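Local coordinates for CELL division control protein 6 (Pyrobaculum aerophilum, PDB 1FNN), which is probably involved in regulating DNA replication, as an ATP-binding AAA+ protein of the Cdc6/Cdc18 family that is seen here with ADP and magnesium, at residues I284-H289 with L339-E344; L292-I297 with K345-T350; D218-I223 with D245-S250. All coordinates share one frame; numbering follows the deposited sequence.

Contact 1: I284-H289 with L339-E344; sequences IGLPLH and LNDLRE
Leu-286 reaches across to Asp-341 and Leu-342 and makes all the close contact between 284-289 and 339-344. Both segments belong to the C-terminal winged-helix domain: the first links helix 280-285 to helix 288-304, and the second is the end of helix 332-344. Along the first segment, Ile-284 turns to a different neighbour, packing against Leu-383 of helix 373-387. Next comes Leu-286, in the extended link between the two helices, its side chain directed at helix 332-344. Its CG lies opposite the carbonyl carbon and beside the backbone N (chi1 -54°), and the fork beyond it divides the work, one methyl for each partner. Branch CD1 meets Leu-342 CD2 at 3.8 Å, the two side chains crossing nearly at right angles, so that the touch is methyl on methyl and not lengthwise. Pro-287 then takes the N-cap position of helix 288-304. His-289, two residues further on, is buried and faces elsewhere, with ND1 bonded to Tyr-318 and NE2 to Glu-327, so both ring nitrogens are satisfied. The backbones themselves stay well apart, the nearest CA atoms, those of Leu-286 and Leu-342, being 8.9 Å from each other, and no hydrogen bond spans the gap. The contact is accordingly small, burying 102 Å² in all. Its second half is apolar against polar: with the CG of Asp-341 anti to the backbone N (chi1 -177°), the carboxylate extends toward the link, and OD2 comes to 4.0 Å from Leu-286 CD2.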
ATOM      1  N   ILE A 284       8.796 -20.085  20.456  1.00 40.44           N
ATOM      2  CA  ILE A 284       9.239 -21.313  21.133  1.00 47.22           C
ATOM      3  C   ILE A 284      10.738 -21.541  20.962  1.00 43.51           C
ATOM      4  O   ILE A 284      11.441 -21.850  21.933  1.00 42.91           O
ATOM      5  CB  ILE A 284       8.421 -22.522  20.613  1.00 50.70           C
ATOM      6  CG1 ILE A 284       7.032 -22.531  21.252  1.00 52.19           C
ATOM      7  CG2 ILE A 284       9.135 -23.842  20.888  1.00 56.48           C
ATOM      8  CD1 ILE A 284       6.098 -23.578  20.688  1.00 55.62           C
ATOM      9  N   GLY A 285      11.219 -21.329  19.749  1.00 42.70           N
ATOM     10  CA  GLY A 285      12.602 -21.427  19.378  1.00 44.17           C
ATOM     11  C   GLY A 285      13.548 -20.390  19.950  1.00 45.50           C
ATOM     12  O   GLY A 285      14.745 -20.675  19.903  1.00 45.90           O
ATOM     13  N   LEU A 286      13.142 -19.241  20.478  1.00 38.78           N
ATOM     14  CA  LEU A 286      14.115 -18.299  21.020  1.00 37.48           C
ATOM     15  C   LEU A 286      14.847 -19.006  22.175  1.00 38.11           C
ATOM     16  O   LEU A 286      14.197 -19.624  23.037  1.00 34.83           O
ATOM     17  CB  LEU A 286      13.423 -17.028  21.542  1.00 37.71           C
ATOM     18  CG  LEU A 286      12.504 -16.357  20.478  1.00 40.98           C
ATOM     19  CD1 LEU A 286      11.830 -15.116  21.029  1.00 40.84           C
ATOM     20  CD2 LEU A 286      13.233 -16.068  19.174  1.00 39.43           C
ATOM     21  N   PRO A 287      16.089 -18.624  22.361  1.00 33.50           N
ATOM     22  CA  PRO A 287      16.853 -19.018  23.538  1.00 37.40           C
ATOM     23  C   PRO A 287      16.160 -18.487  24.771  1.00 38.67           C
ATOM     24  O   PRO A 287      15.578 -17.369  24.689  1.00 34.91           O
ATOM     25  CB  PRO A 287      18.174 -18.267  23.409  1.00 36.95           C
ATOM     26  CG  PRO A 287      18.349 -18.121  21.931  1.00 40.98           C
ATOM     27  CD  PRO A 287      16.954 -17.951  21.354  1.00 38.04           C
ATOM     28  N   LEU A 288      16.392 -19.136  25.917  1.00 33.93           N
ATOM     29  CA  LEU A 288      15.850 -18.680  27.174  1.00 35.01           C
ATOM     30  C   LEU A 288      15.994 -17.189  27.451  1.00 35.47           C
ATOM     31  O   LEU A 288      15.052 -16.505  27.854  1.00 33.24           O
ATOM     32  CB  LEU A 288      16.472 -19.414  28.392  1.00 33.71           C
ATOM     33  CG  LEU A 288      16.027 -19.015  29.778  1.00 39.95           C
ATOM     34  CD1 LEU A 288      14.522 -19.186  29.977  1.00 39.84           C
ATOM     35  CD2 LEU A 288      16.757 -19.811  30.883  1.00 38.96           C
ATOM     36  N   HIS A 289      17.198 -16.642  27.479  1.00 32.24           N
ATOM     37  CA  HIS A 289      17.438 -15.258  27.820  1.00 33.45           C
ATOM     38  C   HIS A 289      16.832 -14.271  26.792  1.00 32.91           C
ATOM     39  O   HIS A 289      16.647 -13.138  27.174  1.00 30.70           O
ATOM     40  CB  HIS A 289      18.945 -15.014  28.043  1.00 30.86           C
ATOM     41  CG  HIS A 289      19.174 -15.432  29.482  1.00 36.56           C
ATOM     42  ND1 HIS A 289      19.069 -14.546  30.530  1.00 33.75           N
ATOM     43  CD2 HIS A 289      19.491 -16.644  30.014  1.00 43.62           C
ATOM     44  CE1 HIS A 289      19.320 -15.200  31.657  1.00 46.68           C
ATOM     45  NE2 HIS A 289      19.575 -16.463  31.367  1.00 44.90           N
ATOM     46  N   LEU A 339      18.355  -8.349  20.926  1.00 37.19           N
ATOM     47  CA  LEU A 339      17.476  -7.342  20.293  1.00 38.80           C
ATOM     48  C   LEU A 339      17.567  -7.368  18.775  1.00 40.73           C
ATOM     49  O   LEU A 339      16.546  -7.297  18.064  1.00 38.78           O
ATOM     50  CB  LEU A 339      17.829  -5.930  20.776  1.00 38.21           C
ATOM     51  CG  LEU A 339      16.892  -4.841  20.182  1.00 37.93           C
ATOM     52  CD1 LEU A 339      15.446  -5.128  20.591  1.00 35.23           C
ATOM     53  CD2 LEU A 339      17.400  -3.520  20.694  1.00 39.59           C
ATOM     54  N   ASN A 340      18.795  -7.499  18.253  1.00 40.56           N
ATOM     55  CA  ASN A 340      18.979  -7.679  16.819  1.00 39.22           C
ATOM     56  C   ASN A 340      18.191  -8.835  16.238  1.00 41.42           C
ATOM     57  O   ASN A 340      17.661  -8.717  15.139  1.00 39.72           O
ATOM     58  CB  ASN A 340      20.455  -8.003  16.542  1.00 49.29           C
ATOM     59  CG  ASN A 340      21.022  -6.801  15.811  1.00 60.35           C
ATOM     60  OD1 ASN A 340      20.726  -6.738  14.614  1.00 60.99           O
ATOM     61  ND2 ASN A 340      21.744  -6.013  16.588  1.00 64.11           N
ATOM     62  N   ASP A 341      18.226  -9.988  16.934  1.00 37.46           N
ATOM     63  CA  ASP A 341      17.476 -11.154  16.457  1.00 38.95           C
ATOM     64  C   ASP A 341      15.975 -10.925  16.507  1.00 37.33           C
ATOM     65  O   ASP A 341      15.203 -11.262  15.586  1.00 36.09           O
ATOM     66  CB  ASP A 341      17.896 -12.394  17.303  1.00 36.50           C
ATOM     67  CG  ASP A 341      17.234 -13.654  16.830  1.00 39.32           C
ATOM     68  OD1 ASP A 341      17.478 -14.146  15.707  1.00 39.89           O
ATOM     69  OD2 ASP A 341      16.409 -14.257  17.553  1.00 37.22           O
ATOM     70  N   LEU A 342      15.468 -10.351  17.595  1.00 34.03           N
ATOM     71  CA  LEU A 342      14.008 -10.090  17.693  1.00 34.67           C
ATOM     72  C   LEU A 342      13.595  -9.098  16.597  1.00 37.04           C
ATOM     73  O   LEU A 342      12.560  -9.300  15.946  1.00 37.52           O
ATOM     74  CB  LEU A 342      13.708  -9.497  19.076  1.00 31.50           C
ATOM     75  CG  LEU A 342      13.877 -10.426  20.288  1.00 31.27           C
ATOM     76  CD1 LEU A 342      13.784  -9.582  21.576  1.00 29.23           C
ATOM     77  CD2 LEU A 342      12.813 -11.548  20.310  1.00 28.05           C
ATOM     78  N   ARG A 343      14.450  -8.122  16.304  1.00 34.29           N
ATOM     79  CA  ARG A 343      14.132  -7.185  15.218  1.00 38.86           C
ATOM     80  C   ARG A 343      14.112  -7.892  13.861  1.00 41.20           C
ATOM     81  O   ARG A 343      13.202  -7.751  13.051  1.00 39.27           O
ATOM     82  CB  ARG A 343      15.181  -6.089  15.149  1.00 41.34           C
ATOM     83  CG  ARG A 343      14.914  -4.982  14.127  1.00 53.34           C
ATOM     84  CD  ARG A 343      16.234  -4.264  13.800  1.00 56.68           C
ATOM     85  NE  ARG A 343      16.861  -4.943  12.678  1.00 73.39           N
ATOM     86  CZ  ARG A 343      17.915  -5.718  12.572  1.00 74.38           C
ATOM     87  NH1 ARG A 343      18.680  -6.046  13.595  1.00 82.17           N
ATOM     88  NH2 ARG A 343      18.245  -6.202  11.386  1.00 77.40           N
ATOM     89  N   GLU A 344      15.100  -8.732  13.595  1.00 41.57           N
ATOM     90  CA  GLU A 344      15.203  -9.500  12.337  1.00 42.79           C
ATOM     91  C   GLU A 344      14.005 -10.392  12.135  1.00 45.04           C
ATOM     92  O   GLU A 344      13.489 -10.562  11.018  1.00 43.31           O
ATOM     93  CB  GLU A 344      16.495 -10.323  12.429  1.00 53.43           C
ATOM     94  CG  GLU A 344      17.287 -10.519  11.154  1.00 70.75           C
ATOM     95  CD  GLU A 344      17.966  -9.205  10.799  1.00 83.56           C
ATOM     96  OE1 GLU A 344      17.925  -8.324  11.693  1.00 89.86           O
ATOM     97  OE2 GLU A 344      18.512  -9.055   9.691  1.00 89.90           O
TER

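Contact 2: L292-I297 with K345-T350; sequences LFLLAI and KGIVET
Ile-347 pushes its CG2 methyl into the fork of Leu-294, and this is the tightest fit between 292-297 and 345-350. The evidence is the even spacing: Ile-347 CG2 lies 3.8 Å from Leu-294 CD1 and also 3.8 Å from Leu-294 CD2, as a bump seated between two prongs should. The two side chains cross at about a right angle. Leu-294 offers its fork because CG stands anti to the backbone N (chi1 175°), while in Ile-347 it is CG2 that takes that same place.

A second bump follows one residue on. Val-348 CG2 sits beside the hollow between Leu-294 and Ile-297, neighbours one helical turn apart, at 4.3 Å from Leu-294 CD1 and 4.2 Å from Ile-297 CD1. These longer distances indicate a looser fit than the first. No hydrogen bond joins the segments, and the four touching side chains are all buried. Ile-368 closes over both Ile-297 and Val-348, Ile-380 of helix 373-387 packs on Leu-294, and Leu-339 lies against Val-348.

The path of the second segment begins with a Schellman motif, in which Gly-346 (phi 81°) ends helix 332-344; a CB at these backbone angles would jam against the carbonyl O of Lys-345. The chain then turns its two hydrophobic residues toward helix 288-304 before Glu-349 pairs its backbone with Ser-367. A first helix packed under the turn that leads from the third helix into the antiparallel sheet of the wing is one part of the hydrophobic core of a winged-helix domain.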
ATOM      1  N   LEU A 292      13.336 -14.027  28.008  1.00 30.14           N
ATOM      2  CA  LEU A 292      13.337 -13.203  29.188  1.00 27.50           C
ATOM      3  C   LEU A 292      13.491 -11.729  28.775  1.00 31.19           C
ATOM      4  O   LEU A 292      12.827 -10.876  29.364  1.00 34.85           O
ATOM      5  CB  LEU A 292      14.521 -13.596  30.135  1.00 30.90           C
ATOM      6  CG  LEU A 292      14.336 -15.009  30.788  1.00 36.80           C
ATOM      7  CD1 LEU A 292      15.634 -15.435  31.500  1.00 35.76           C
ATOM      8  CD2 LEU A 292      13.177 -14.984  31.768  1.00 33.74           C
ATOM      9  N   PHE A 293      14.375 -11.464  27.835  1.00 30.48           N
ATOM     10  CA  PHE A 293      14.544 -10.085  27.373  1.00 29.35           C
ATOM     11  C   PHE A 293      13.239  -9.616  26.642  1.00 30.74           C
ATOM     12  O   PHE A 293      12.850  -8.490  26.900  1.00 33.57           O
ATOM     13  CB  PHE A 293      15.680 -10.051  26.368  1.00 29.09           C
ATOM     14  CG  PHE A 293      16.095  -8.628  26.036  1.00 28.06           C
ATOM     15  CD1 PHE A 293      16.431  -7.732  27.014  1.00 33.70           C
ATOM     16  CD2 PHE A 293      16.121  -8.247  24.698  1.00 34.51           C
ATOM     17  CE1 PHE A 293      16.809  -6.429  26.710  1.00 35.62           C
ATOM     18  CE2 PHE A 293      16.499  -6.940  24.375  1.00 38.55           C
ATOM     19  CZ  PHE A 293      16.839  -6.044  25.377  1.00 37.53           C
ATOM     20  N   LEU A 294      12.613 -10.478  25.853  1.00 30.99           N
ATOM     21  CA  LEU A 294      11.360 -10.061  25.208  1.00 35.00           C
ATOM     22  C   LEU A 294      10.293  -9.828  26.258  1.00 38.27           C
ATOM     23  O   LEU A 294       9.633  -8.757  26.302  1.00 33.85           O
ATOM     24  CB  LEU A 294      10.919 -11.112  24.186  1.00 35.64           C
ATOM     25  CG  LEU A 294       9.548 -10.844  23.520  1.00 40.82           C
ATOM     26  CD1 LEU A 294       9.609  -9.532  22.716  1.00 34.43           C
ATOM     27  CD2 LEU A 294       9.214 -12.016  22.606  1.00 36.28           C
ATOM     28  N   LEU A 295      10.211 -10.747  27.272  1.00 34.01           N
ATOM     29  CA  LEU A 295       9.335 -10.476  28.400  1.00 34.70           C
ATOM     30  C   LEU A 295       9.639  -9.144  29.041  1.00 35.05           C
ATOM     31  O   LEU A 295       8.718  -8.373  29.429  1.00 37.62           O
ATOM     32  CB  LEU A 295       9.391 -11.564  29.506  1.00 38.71           C
ATOM     33  CG  LEU A 295       8.484 -11.397  30.707  1.00 37.26           C
ATOM     34  CD1 LEU A 295       7.020 -11.151  30.258  1.00 40.09           C
ATOM     35  CD2 LEU A 295       8.486 -12.688  31.542  1.00 38.37           C
ATOM     36  N   ALA A 296      10.921  -8.778  29.179  1.00 30.08           N
ATOM     37  CA  ALA A 296      11.250  -7.524  29.821  1.00 34.30           C
ATOM     38  C   ALA A 296      10.704  -6.312  28.981  1.00 35.65           C
ATOM     39  O   ALA A 296      10.469  -5.234  29.528  1.00 34.95           O
ATOM     40  CB  ALA A 296      12.771  -7.370  29.848  1.00 33.61           C
ATOM     41  N   ILE A 297      10.928  -6.363  27.689  1.00 32.38           N
ATOM     42  CA  ILE A 297      10.482  -5.278  26.776  1.00 34.99           C
ATOM     43  C   ILE A 297       8.968  -5.169  26.919  1.00 32.07           C
ATOM     44  O   ILE A 297       8.401  -4.094  27.077  1.00 39.84           O
ATOM     45  CB  ILE A 297      10.888  -5.639  25.343  1.00 35.65           C
ATOM     46  CG1 ILE A 297      12.417  -5.566  25.161  1.00 34.58           C
ATOM     47  CG2 ILE A 297      10.199  -4.700  24.329  1.00 37.45           C
ATOM     48  CD1 ILE A 297      12.861  -6.194  23.841  1.00 37.05           C
ATOM     49  N   LYS A 345      13.457 -10.946  13.242  1.00 41.72           N
ATOM     50  CA  LYS A 345      12.276 -11.787  13.111  1.00 40.68           C
ATOM     51  C   LYS A 345      10.972 -11.000  13.053  1.00 41.44           C
ATOM     52  O   LYS A 345       9.914 -11.625  13.000  1.00 40.72           O
ATOM     53  CB  LYS A 345      12.226 -12.821  14.264  1.00 42.64           C
ATOM     54  CG  LYS A 345      13.486 -13.716  14.184  1.00 43.19           C
ATOM     55  CD  LYS A 345      13.486 -14.782  15.267  1.00 39.00           C
ATOM     56  CE  LYS A 345      14.559 -15.845  14.866  1.00 50.25           C
ATOM     57  NZ  LYS A 345      14.475 -16.868  15.953  1.00 53.51           N
ATOM     58  N   GLY A 346      10.973  -9.674  13.173  1.00 42.14           N
ATOM     59  CA  GLY A 346       9.678  -8.964  13.092  1.00 44.60           C
ATOM     60  C   GLY A 346       8.911  -9.010  14.400  1.00 41.94           C
ATOM     61  O   GLY A 346       7.767  -8.544  14.460  1.00 40.10           O
ATOM     62  N   ILE A 347       9.568  -9.425  15.499  1.00 36.14           N
ATOM     63  CA  ILE A 347       8.885  -9.499  16.787  1.00 36.60           C
ATOM     64  C   ILE A 347       8.779  -8.149  17.446  1.00 33.39           C
ATOM     65  O   ILE A 347       7.814  -7.795  18.126  1.00 35.58           O
ATOM     66  CB  ILE A 347       9.588 -10.531  17.733  1.00 38.52           C
ATOM     67  CG1 ILE A 347       9.492 -11.908  17.094  1.00 37.47           C
ATOM     68  CG2 ILE A 347       8.902 -10.578  19.096  1.00 32.82           C
ATOM     69  CD1 ILE A 347      10.372 -12.984  17.731  1.00 43.88           C
ATOM     70  N   VAL A 348       9.834  -7.340  17.296  1.00 32.78           N
ATOM     71  CA  VAL A 348       9.946  -5.994  17.855  1.00 34.94           C
ATOM     72  C   VAL A 348      10.351  -5.043  16.720  1.00 34.84           C
ATOM     73  O   VAL A 348      10.847  -5.554  15.708  1.00 36.64           O
ATOM     74  CB  VAL A 348      11.075  -6.206  18.883  1.00 41.17           C
ATOM     75  CG1 VAL A 348      12.369  -5.534  18.525  1.00 38.93           C
ATOM     76  CG2 VAL A 348      10.619  -6.152  20.327  1.00 35.78           C
ATOM     77  N   GLU A 349      10.083  -3.749  16.850  1.00 32.49           N
ATOM     78  CA  GLU A 349      10.623  -2.809  15.856  1.00 36.57           C
ATOM     79  C   GLU A 349      11.544  -1.872  16.568  1.00 33.29           C
ATOM     80  O   GLU A 349      11.279  -1.578  17.751  1.00 37.66           O
ATOM     81  CB  GLU A 349       9.438  -2.035  15.195  1.00 38.92           C
ATOM     82  CG  GLU A 349       8.573  -3.026  14.383  1.00 36.64           C
ATOM     83  CD  GLU A 349       7.462  -3.652  15.212  1.00 39.21           C
ATOM     84  OE1 GLU A 349       6.843  -3.011  16.090  1.00 35.48           O
ATOM     85  OE2 GLU A 349       7.159  -4.852  15.006  1.00 39.31           O
ATOM     86  N   THR A 350      12.625  -1.389  15.960  1.00 32.30           N
ATOM     87  CA  THR A 350      13.482  -0.456  16.687  1.00 37.09           C
ATOM     88  C   THR A 350      13.709   0.788  15.837  1.00 41.05           C
ATOM     89  O   THR A 350      13.608   0.704  14.616  1.00 40.88           O
ATOM     90  CB  THR A 350      14.890  -1.047  17.010  1.00 42.01           C
ATOM     91  OG1 THR A 350      15.529  -1.385  15.796  1.00 42.75           O
ATOM     92  CG2 THR A 350      14.743  -2.329  17.840  1.00 36.94           C
TER

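Contact 3: D218-I223 with D245-S250; sequences DILQMI and DILYRS
The carbonyl O of Ile-246, a residue that packs on Ile-223, is gripped by two donors of Ser-250: the hydroxyl OG at 2.7 Å and the backbone N at 3.0 Å. They arrive from opposite faces of the carbonyl plane, the hydroxyl folding back onto the carbonyl of the preceding turn (C=O...OG angle 147°). That helix, 240-256, packs on helix 217-227 in the helical AAA+ lid domain. The short segments run at 133° to each other, their axes 10.5 Å apart at closest, and every close contact across the interface is between apolar groups. Ile-223 and Ile-246 slide past one another in opposite directions, their CG2 methyls 3.9 Å apart. The CG1 branch of Ile-223, opposite its carbonyl carbon (chi1 -60°), carries CD1 straight onto the backbone of the other helix, 3.6 Å from Leu-247 CA. Replacing Ile-223 by an alanine removes CG1, CG2 and CD1, which would probably open a gap over Leu-247 CA and leave the CG2 of Ile-246 without its packing partner. Clear of this interface, Arg-249 NE bonds Asp-245 OD1 at 2.7 Å as part of a salt bridge, meeting the carboxylate from above its plane. Leu-247 itself lies near Arg-205, an ADP-binding residue, and its CD1 touches Leu-220 CD1 at 3.8 Å.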
ATOM      1  N   ASP A 218       4.950   9.883  17.715  1.00 39.74           N
ATOM      2  CA  ASP A 218       5.387   8.529  18.084  1.00 44.14           C
ATOM      3  C   ASP A 218       4.368   7.490  17.642  1.00 38.51           C
ATOM      4  O   ASP A 218       4.785   6.403  17.240  1.00 38.97           O
ATOM      5  CB  ASP A 218       5.597   8.341  19.592  1.00 50.19           C
ATOM      6  CG  ASP A 218       6.886   8.981  20.078  1.00 57.25           C
ATOM      7  OD1 ASP A 218       7.714   9.400  19.245  1.00 65.81           O
ATOM      8  OD2 ASP A 218       7.067   9.064  21.315  1.00 61.51           O
ATOM      9  N   ILE A 219       3.069   7.797  17.741  1.00 34.36           N
ATOM     10  CA  ILE A 219       2.066   6.797  17.344  1.00 33.69           C
ATOM     11  C   ILE A 219       2.109   6.520  15.852  1.00 37.29           C
ATOM     12  O   ILE A 219       1.881   5.401  15.368  1.00 34.84           O
ATOM     13  CB  ILE A 219       0.665   7.205  17.807  1.00 40.43           C
ATOM     14  CG1 ILE A 219       0.477   6.850  19.291  1.00 45.23           C
ATOM     15  CG2 ILE A 219      -0.466   6.582  16.978  1.00 35.99           C
ATOM     16  CD1 ILE A 219       0.137   5.392  19.563  1.00 38.36           C
ATOM     17  N   LEU A 220       2.315   7.582  15.063  1.00 38.54           N
ATOM     18  CA  LEU A 220       2.362   7.429  13.599  1.00 37.13           C
ATOM     19  C   LEU A 220       3.636   6.648  13.256  1.00 39.11           C
ATOM     20  O   LEU A 220       3.635   5.804  12.365  1.00 37.03           O
ATOM     21  CB  LEU A 220       2.441   8.859  13.029  1.00 41.80           C
ATOM     22  CG  LEU A 220       1.175   9.530  12.501  1.00 50.92           C
ATOM     23  CD1 LEU A 220      -0.109   8.984  13.078  1.00 41.10           C
ATOM     24  CD2 LEU A 220       1.255  11.055  12.587  1.00 45.56           C
ATOM     25  N   GLN A 221       4.718   6.970  13.992  1.00 37.40           N
ATOM     26  CA  GLN A 221       5.981   6.252  13.751  1.00 41.42           C
ATOM     27  C   GLN A 221       5.869   4.747  14.038  1.00 37.14           C
ATOM     28  O   GLN A 221       6.373   3.939  13.244  1.00 39.33           O
ATOM     29  CB  GLN A 221       7.138   6.835  14.547  1.00 42.93           C
ATOM     30  CG  GLN A 221       7.728   8.155  14.097  1.00 56.09           C
ATOM     31  CD  GLN A 221       8.564   8.806  15.184  1.00 62.43           C
ATOM     32  OE1 GLN A 221       8.472   8.470  16.374  1.00 67.54           O
ATOM     33  NE2 GLN A 221       9.407   9.761  14.811  1.00 66.41           N
ATOM     34  N   MET A 222       5.089   4.402  15.043  1.00 39.20           N
ATOM     35  CA  MET A 222       4.808   2.985  15.390  1.00 39.65           C
ATOM     36  C   MET A 222       4.142   2.226  14.277  1.00 41.01           C
ATOM     37  O   MET A 222       4.494   1.091  13.863  1.00 35.81           O
ATOM     38  CB  MET A 222       4.005   3.016  16.681  1.00 37.60           C
ATOM     39  CG  MET A 222       3.506   1.677  17.217  1.00 38.01           C
ATOM     40  SD  MET A 222       2.445   1.870  18.666  1.00 35.49           S
ATOM     41  CE  MET A 222       1.892   0.195  18.927  1.00 36.46           C
ATOM     42  N   ILE A 223       3.097   2.888  13.687  1.00 36.81           N
ATOM     43  CA  ILE A 223       2.399   2.275  12.571  1.00 31.61           C
ATOM     44  C   ILE A 223       3.310   2.190  11.351  1.00 28.56           C
ATOM     45  O   ILE A 223       3.321   1.194  10.655  1.00 33.66           O
ATOM     46  CB  ILE A 223       1.135   3.122  12.161  1.00 37.63           C
ATOM     47  CG1 ILE A 223       0.202   3.200  13.349  1.00 35.47           C
ATOM     48  CG2 ILE A 223       0.528   2.486  10.914  1.00 33.74           C
ATOM     49  CD1 ILE A 223      -1.080   4.037  13.176  1.00 36.98           C
ATOM     50  N   ASP A 245      -5.193   2.092   6.858  1.00 30.17           N
ATOM     51  CA  ASP A 245      -6.230   1.274   7.461  1.00 33.25           C
ATOM     52  C   ASP A 245      -5.923   1.084   8.961  1.00 35.06           C
ATOM     53  O   ASP A 245      -6.803   1.265   9.798  1.00 32.26           O
ATOM     54  CB  ASP A 245      -6.241  -0.049   6.699  1.00 38.60           C
ATOM     55  CG  ASP A 245      -7.242  -1.110   7.043  1.00 44.24           C
ATOM     56  OD1 ASP A 245      -8.217  -0.893   7.760  1.00 46.26           O
ATOM     57  OD2 ASP A 245      -7.129  -2.273   6.611  1.00 51.30           O
ATOM     58  N   ILE A 246      -4.630   0.874   9.305  1.00 33.10           N
ATOM     59  CA  ILE A 246      -4.309   0.718  10.727  1.00 33.57           C
ATOM     60  C   ILE A 246      -4.508   2.011  11.478  1.00 31.89           C
ATOM     61  O   ILE A 246      -4.992   1.973  12.620  1.00 33.15           O
ATOM     62  CB  ILE A 246      -2.849   0.167  10.904  1.00 31.93           C
ATOM     63  CG1 ILE A 246      -2.848  -1.311  10.468  1.00 32.31           C
ATOM     64  CG2 ILE A 246      -2.427   0.386  12.355  1.00 32.30           C
ATOM     65  CD1 ILE A 246      -1.394  -1.819  10.223  1.00 37.94           C
ATOM     66  N   LEU A 247      -4.087   3.161  10.936  1.00 34.11           N
ATOM     67  CA  LEU A 247      -4.303   4.437  11.593  1.00 37.95           C
ATOM     68  C   LEU A 247      -5.791   4.688  11.897  1.00 37.80           C
ATOM     69  O   LEU A 247      -6.201   5.023  13.026  1.00 31.85           O
ATOM     70  CB  LEU A 247      -3.753   5.601  10.757  1.00 38.05           C
ATOM     71  CG  LEU A 247      -3.986   7.029  11.230  1.00 42.78           C
ATOM     72  CD1 LEU A 247      -3.492   7.254  12.677  1.00 41.32           C
ATOM     73  CD2 LEU A 247      -3.269   8.060  10.358  1.00 33.98           C
ATOM     74  N   TYR A 248      -6.612   4.429  10.882  1.00 35.88           N
ATOM     75  CA  TYR A 248      -8.060   4.707  11.036  1.00 36.18           C
ATOM     76  C   TYR A 248      -8.702   3.769  12.051  1.00 36.33           C
ATOM     77  O   TYR A 248      -9.464   4.154  12.948  1.00 33.79           O
ATOM     78  CB  TYR A 248      -8.719   4.515   9.660  1.00 38.04           C
ATOM     79  CG  TYR A 248     -10.219   4.753   9.635  1.00 37.60           C
ATOM     80  CD1 TYR A 248     -10.744   5.947  10.111  1.00 37.42           C
ATOM     81  CD2 TYR A 248     -11.086   3.791   9.139  1.00 37.21           C
ATOM     82  CE1 TYR A 248     -12.109   6.193  10.101  1.00 36.75           C
ATOM     83  CE2 TYR A 248     -12.458   4.026   9.124  1.00 39.64           C
ATOM     84  CZ  TYR A 248     -12.948   5.225   9.605  1.00 39.66           C
ATOM     85  OH  TYR A 248     -14.320   5.454   9.587  1.00 41.55           O
ATOM     86  N   ARG A 249      -8.432   2.463  11.967  1.00 36.94           N
ATOM     87  CA  ARG A 249      -8.863   1.502  12.967  1.00 35.35           C
ATOM     88  C   ARG A 249      -8.379   1.841  14.384  1.00 35.09           C
ATOM     89  O   ARG A 249      -9.183   1.701  15.320  1.00 39.45           O
ATOM     90  CB  ARG A 249      -8.347   0.071  12.685  1.00 37.23           C
ATOM     91  CG  ARG A 249      -9.189  -0.617  11.615  1.00 38.12           C
ATOM     92  CD  ARG A 249      -8.445  -1.766  10.988  1.00 38.80           C
ATOM     93  NE  ARG A 249      -9.030  -2.450   9.857  1.00 37.63           N
ATOM     94  CZ  ARG A 249      -9.970  -3.367   9.901  1.00 36.66           C
ATOM     95  NH1 ARG A 249     -10.401  -3.901   8.780  1.00 38.03           N
ATOM     96  NH2 ARG A 249     -10.485  -3.758  11.065  1.00 42.11           N
ATOM     97  N   SER A 250      -7.223   2.455  14.522  1.00 34.76           N
ATOM     98  CA  SER A 250      -6.681   2.781  15.834  1.00 39.85           C
ATOM     99  C   SER A 250      -7.408   4.009  16.359  1.00 39.63           C
ATOM    100  O   SER A 250      -7.598   4.128  17.566  1.00 37.28           O
ATOM    101  CB  SER A 250      -5.169   3.040  15.805  1.00 38.70           C
ATOM    102  OG  SER A 250      -4.494   1.854  15.313  1.00 40.92           O
TER

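Contacts 1 and 2 form one continuous core in the winged-helix domain, their centres only 7 Å apart and their segments alternating along the chain. Both use helix 288-304, and segment 345-350 continues directly from 339-344. At that junction Leu-342 O and Ile-347 N, 3.0 Å apart, probably share a hydrogen bond, while Leu-286 CD2 packs 3.5 Å from Lys-345 NZ. Contact 3 closes earlier in the chain, in the lid domain, its centre about 19 Å from that of contact 2 and about 25 Å from that of contact 1; it touches neither. It relates to the nucleotide site at second hand: the Leu-247 side chain is about 4 Å from that of ADP-binding Arg-205 and about 11 Å from bound ADP.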